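Local coordinates for rhamnosidase B (Bacillus sp., PDB 2OKX), which catalyses the hydrolysis of terminal alpha-L-rhamnose residues from rhamnosides as a member of glycoside hydrolase family 78, at residues S800-Y808 against L819-Y828. Sequence-based numbering, arbitrary orientation.
Sequences SPFMSFFYY and LMLDDIRRNY
OD2 of D823 is gripped by three donors, and the shortest bond comes across the helix pair from the phenol of Y808, with OH 2.6 Å from OD2 and meeting its anti lone pair. ND2 of N827, one turn along the same helix, reaches OD2 at 2.8 Å from above the carboxylate plane, 53° out of it. A water donates the third bond and links OD2 to OG of S804, which also bonds Y843. The carboxylate stands at the edge of the Y808 ring, the two planes 76° apart; its other oxygen, OD1, hydrogen-bonds a glycerol. With CG anti to the carbonyl carbon (chi1 -62°), Y808 enters as a knob between M820, D823, I824 and Y828. CG of M820 makes an off-centre CH-pi contact 4.2 Å from the ring centroid, and CG1 of I824 lies 3.6 Å from CE2 of Y808. Near the start of helix 801-813, CB of P801 touches OH of Y828 at 3.4 Å, a hydroxyl that bonds O of S865. A leucine in place of Y808 would probably leave D823 without its cross-helix donor and open a gap beside I824 and Y828. These antiparallel helices form a helical hairpin of the alpha-barrel domain, in which the three donors at OD2, with R826 NH2 a long salt-bridge partner of OD1, probably fix the carboxylate's rotation and tie the helices together beside the apolar packing of Y808 on M820 and I824.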
# COMPACT_ATOMS: atom_id res chain seq x y z
N SER A 800 -16.88 -6.74 2.27
CA SER A 800 -16.10 -5.56 1.92
C SER A 800 -16.77 -4.74 0.83
O SER A 800 -17.52 -5.28 0.01
CB SER A 800 -14.71 -5.96 1.44
OG SER A 800 -14.80 -6.62 0.18
N PRO A 801 -16.50 -3.42 0.81
CA PRO A 801 -17.11 -2.57 -0.22
C PRO A 801 -16.59 -3.01 -1.59
O PRO A 801 -17.16 -2.67 -2.62
CB PRO A 801 -16.63 -1.17 0.16
CG PRO A 801 -16.46 -1.27 1.66
CD PRO A 801 -15.77 -2.61 1.80
N PHE A 802 -15.48 -3.75 -1.58
CA PHE A 802 -14.88 -4.27 -2.80
C PHE A 802 -15.91 -5.18 -3.46
O PHE A 802 -16.22 -5.05 -4.65
CB PHE A 802 -13.62 -5.08 -2.47
CG PHE A 802 -13.06 -5.86 -3.63
CD1 PHE A 802 -12.84 -7.23 -3.52
CD2 PHE A 802 -12.73 -5.22 -4.82
CE1 PHE A 802 -12.29 -7.96 -4.58
CE2 PHE A 802 -12.19 -5.94 -5.89
CZ PHE A 802 -11.97 -7.31 -5.77
N MET A 803 -16.44 -6.11 -2.67
CA MET A 803 -17.45 -7.04 -3.14
C MET A 803 -18.74 -6.27 -3.44
O MET A 803 -19.48 -6.63 -4.35
CB MET A 803 -17.70 -8.12 -2.08
CG MET A 803 -18.64 -9.24 -2.50
SD MET A 803 -18.10 -10.17 -3.96
CE MET A 803 -19.62 -10.13 -4.94
N SER A 804 -19.00 -5.21 -2.67
CA SER A 804 -20.19 -4.39 -2.89
C SER A 804 -20.21 -3.86 -4.33
O SER A 804 -21.27 -3.73 -4.93
CB SER A 804 -20.23 -3.21 -1.92
OG SER A 804 -20.57 -3.61 -0.61
N PHE A 805 -19.03 -3.57 -4.87
CA PHE A 805 -18.92 -3.05 -6.23
C PHE A 805 -19.55 -4.02 -7.22
O PHE A 805 -20.34 -3.62 -8.08
CB PHE A 805 -17.45 -2.82 -6.60
CG PHE A 805 -17.25 -1.98 -7.84
CD1 PHE A 805 -17.66 -2.45 -9.09
CD2 PHE A 805 -16.64 -0.73 -7.75
CE1 PHE A 805 -17.46 -1.68 -10.24
CE2 PHE A 805 -16.44 0.04 -8.90
CZ PHE A 805 -16.85 -0.43 -10.14
N PHE A 806 -19.19 -5.29 -7.11
CA PHE A 806 -19.72 -6.31 -7.99
C PHE A 806 -21.22 -6.46 -7.75
O PHE A 806 -21.99 -6.67 -8.69
CB PHE A 806 -19.00 -7.64 -7.75
CG PHE A 806 -17.53 -7.60 -8.10
CD1 PHE A 806 -17.12 -7.39 -9.41
CD2 PHE A 806 -16.56 -7.75 -7.11
CE1 PHE A 806 -15.76 -7.33 -9.73
CE2 PHE A 806 -15.20 -7.69 -7.42
CZ PHE A 806 -14.80 -7.48 -8.73
N TYR A 807 -21.64 -6.32 -6.50
CA TYR A 807 -23.05 -6.42 -6.14
C TYR A 807 -23.84 -5.30 -6.83
O TYR A 807 -24.95 -5.53 -7.33
CB TYR A 807 -23.20 -6.33 -4.62
CG TYR A 807 -24.62 -6.34 -4.11
CD1 TYR A 807 -25.55 -7.29 -4.54
CD2 TYR A 807 -25.04 -5.39 -3.18
CE1 TYR A 807 -26.85 -7.30 -4.05
CE2 TYR A 807 -26.34 -5.40 -2.68
CZ TYR A 807 -27.24 -6.35 -3.12
OH TYR A 807 -28.51 -6.35 -2.62
N TYR A 808 -23.28 -4.10 -6.86
CA TYR A 808 -23.95 -2.97 -7.50
C TYR A 808 -24.03 -3.18 -9.01
O TYR A 808 -25.02 -2.79 -9.64
CB TYR A 808 -23.23 -1.66 -7.17
CG TYR A 808 -23.21 -1.31 -5.69
CD1 TYR A 808 -24.13 -1.88 -4.80
CD2 TYR A 808 -22.28 -0.41 -5.17
CE1 TYR A 808 -24.12 -1.56 -3.43
CE2 TYR A 808 -22.26 -0.08 -3.81
CZ TYR A 808 -23.18 -0.66 -2.95
OH TYR A 808 -23.16 -0.33 -1.61
N LEU A 819 -32.44 0.08 -4.73
CA LEU A 819 -31.86 -0.82 -3.74
C LEU A 819 -30.37 -0.52 -3.62
O LEU A 819 -29.78 -0.61 -2.54
CB LEU A 819 -32.05 -2.28 -4.17
CG LEU A 819 -31.52 -3.31 -3.16
CD1 LEU A 819 -32.31 -3.21 -1.86
CD2 LEU A 819 -31.64 -4.71 -3.75
N MET A 820 -29.76 -0.17 -4.76
CA MET A 820 -28.34 0.16 -4.80
C MET A 820 -28.11 1.41 -3.94
O MET A 820 -27.20 1.44 -3.11
CB MET A 820 -27.90 0.43 -6.24
CG MET A 820 -26.42 0.72 -6.41
SD MET A 820 -26.04 1.52 -8.00
CE MET A 820 -26.47 0.21 -9.15
N LEU A 821 -28.94 2.43 -4.13
CA LEU A 821 -28.80 3.66 -3.36
C LEU A 821 -28.98 3.41 -1.86
O LEU A 821 -28.22 3.95 -1.05
CB LEU A 821 -29.82 4.71 -3.81
CG LEU A 821 -29.58 5.36 -5.17
CD1 LEU A 821 -30.52 6.56 -5.32
CD2 LEU A 821 -28.13 5.82 -5.28
N ASP A 822 -29.97 2.62 -1.50
CA ASP A 822 -30.19 2.35 -0.08
C ASP A 822 -29.03 1.57 0.53
O ASP A 822 -28.69 1.77 1.69
CB ASP A 822 -31.50 1.59 0.14
CG ASP A 822 -32.72 2.48 -0.04
OD1 ASP A 822 -32.60 3.70 0.18
OD2 ASP A 822 -33.79 1.95 -0.38
N ASP A 823 -28.41 0.70 -0.26
CA ASP A 823 -27.28 -0.07 0.24
C ASP A 823 -26.11 0.89 0.46
O ASP A 823 -25.42 0.82 1.48
CB ASP A 823 -26.87 -1.16 -0.76
CG ASP A 823 -25.93 -2.18 -0.15
OD1 ASP A 823 -26.41 -3.16 0.45
OD2 ASP A 823 -24.69 -2.00 -0.26
N ILE A 824 -25.88 1.77 -0.50
CA ILE A 824 -24.80 2.74 -0.38
C ILE A 824 -25.02 3.61 0.85
O ILE A 824 -24.11 3.81 1.66
CB ILE A 824 -24.71 3.63 -1.65
CG1 ILE A 824 -24.18 2.80 -2.82
CG2 ILE A 824 -23.80 4.83 -1.40
CD1 ILE A 824 -24.22 3.52 -4.16
N ARG A 825 -26.25 4.10 1.01
CA ARG A 825 -26.58 4.93 2.17
C ARG A 825 -26.25 4.23 3.48
O ARG A 825 -25.64 4.81 4.37
CB ARG A 825 -28.06 5.30 2.15
CG ARG A 825 -28.43 6.33 1.10
CD ARG A 825 -29.90 6.29 0.75
NE ARG A 825 -30.26 7.39 -0.15
CZ ARG A 825 -31.26 7.34 -1.03
NH1 ARG A 825 -32.01 6.25 -1.14
NH2 ARG A 825 -31.52 8.40 -1.78
N ARG A 826 -26.65 2.97 3.59
CA ARG A 826 -26.41 2.21 4.81
C ARG A 826 -24.94 1.89 5.04
O ARG A 826 -24.38 2.20 6.10
CB ARG A 826 -27.22 0.90 4.79
CG ARG A 826 -26.85 -0.07 5.91
CD ARG A 826 -27.79 -1.28 5.99
NE ARG A 826 -28.03 -1.91 4.70
CZ ARG A 826 -29.03 -1.59 3.88
NH1 ARG A 826 -29.89 -0.63 4.23
NH2 ARG A 826 -29.18 -2.21 2.72
N ASN A 827 -24.32 1.27 4.05
CA ASN A 827 -22.93 0.85 4.17
C ASN A 827 -21.86 1.93 4.16
O ASN A 827 -20.88 1.82 4.90
CB ASN A 827 -22.63 -0.21 3.12
CG ASN A 827 -23.31 -1.52 3.44
OD1 ASN A 827 -23.23 -1.99 4.58
ND2 ASN A 827 -23.97 -2.12 2.46
N TYR A 828 -22.03 2.96 3.34
CA TYR A 828 -21.05 4.02 3.33
C TYR A 828 -21.44 5.02 4.41
O TYR A 828 -20.59 5.72 4.97
CB TYR A 828 -20.98 4.66 1.95
CG TYR A 828 -20.29 3.75 0.95
CD1 TYR A 828 -18.93 3.87 0.69
CD2 TYR A 828 -21.00 2.73 0.30
CE1 TYR A 828 -18.28 3.00 -0.18
CE2 TYR A 828 -20.36 1.86 -0.57
CZ TYR A 828 -19.00 1.99 -0.81
OH TYR A 828 -18.37 1.13 -1.68
O HOH W 1 -23.14 -4.16 -0.28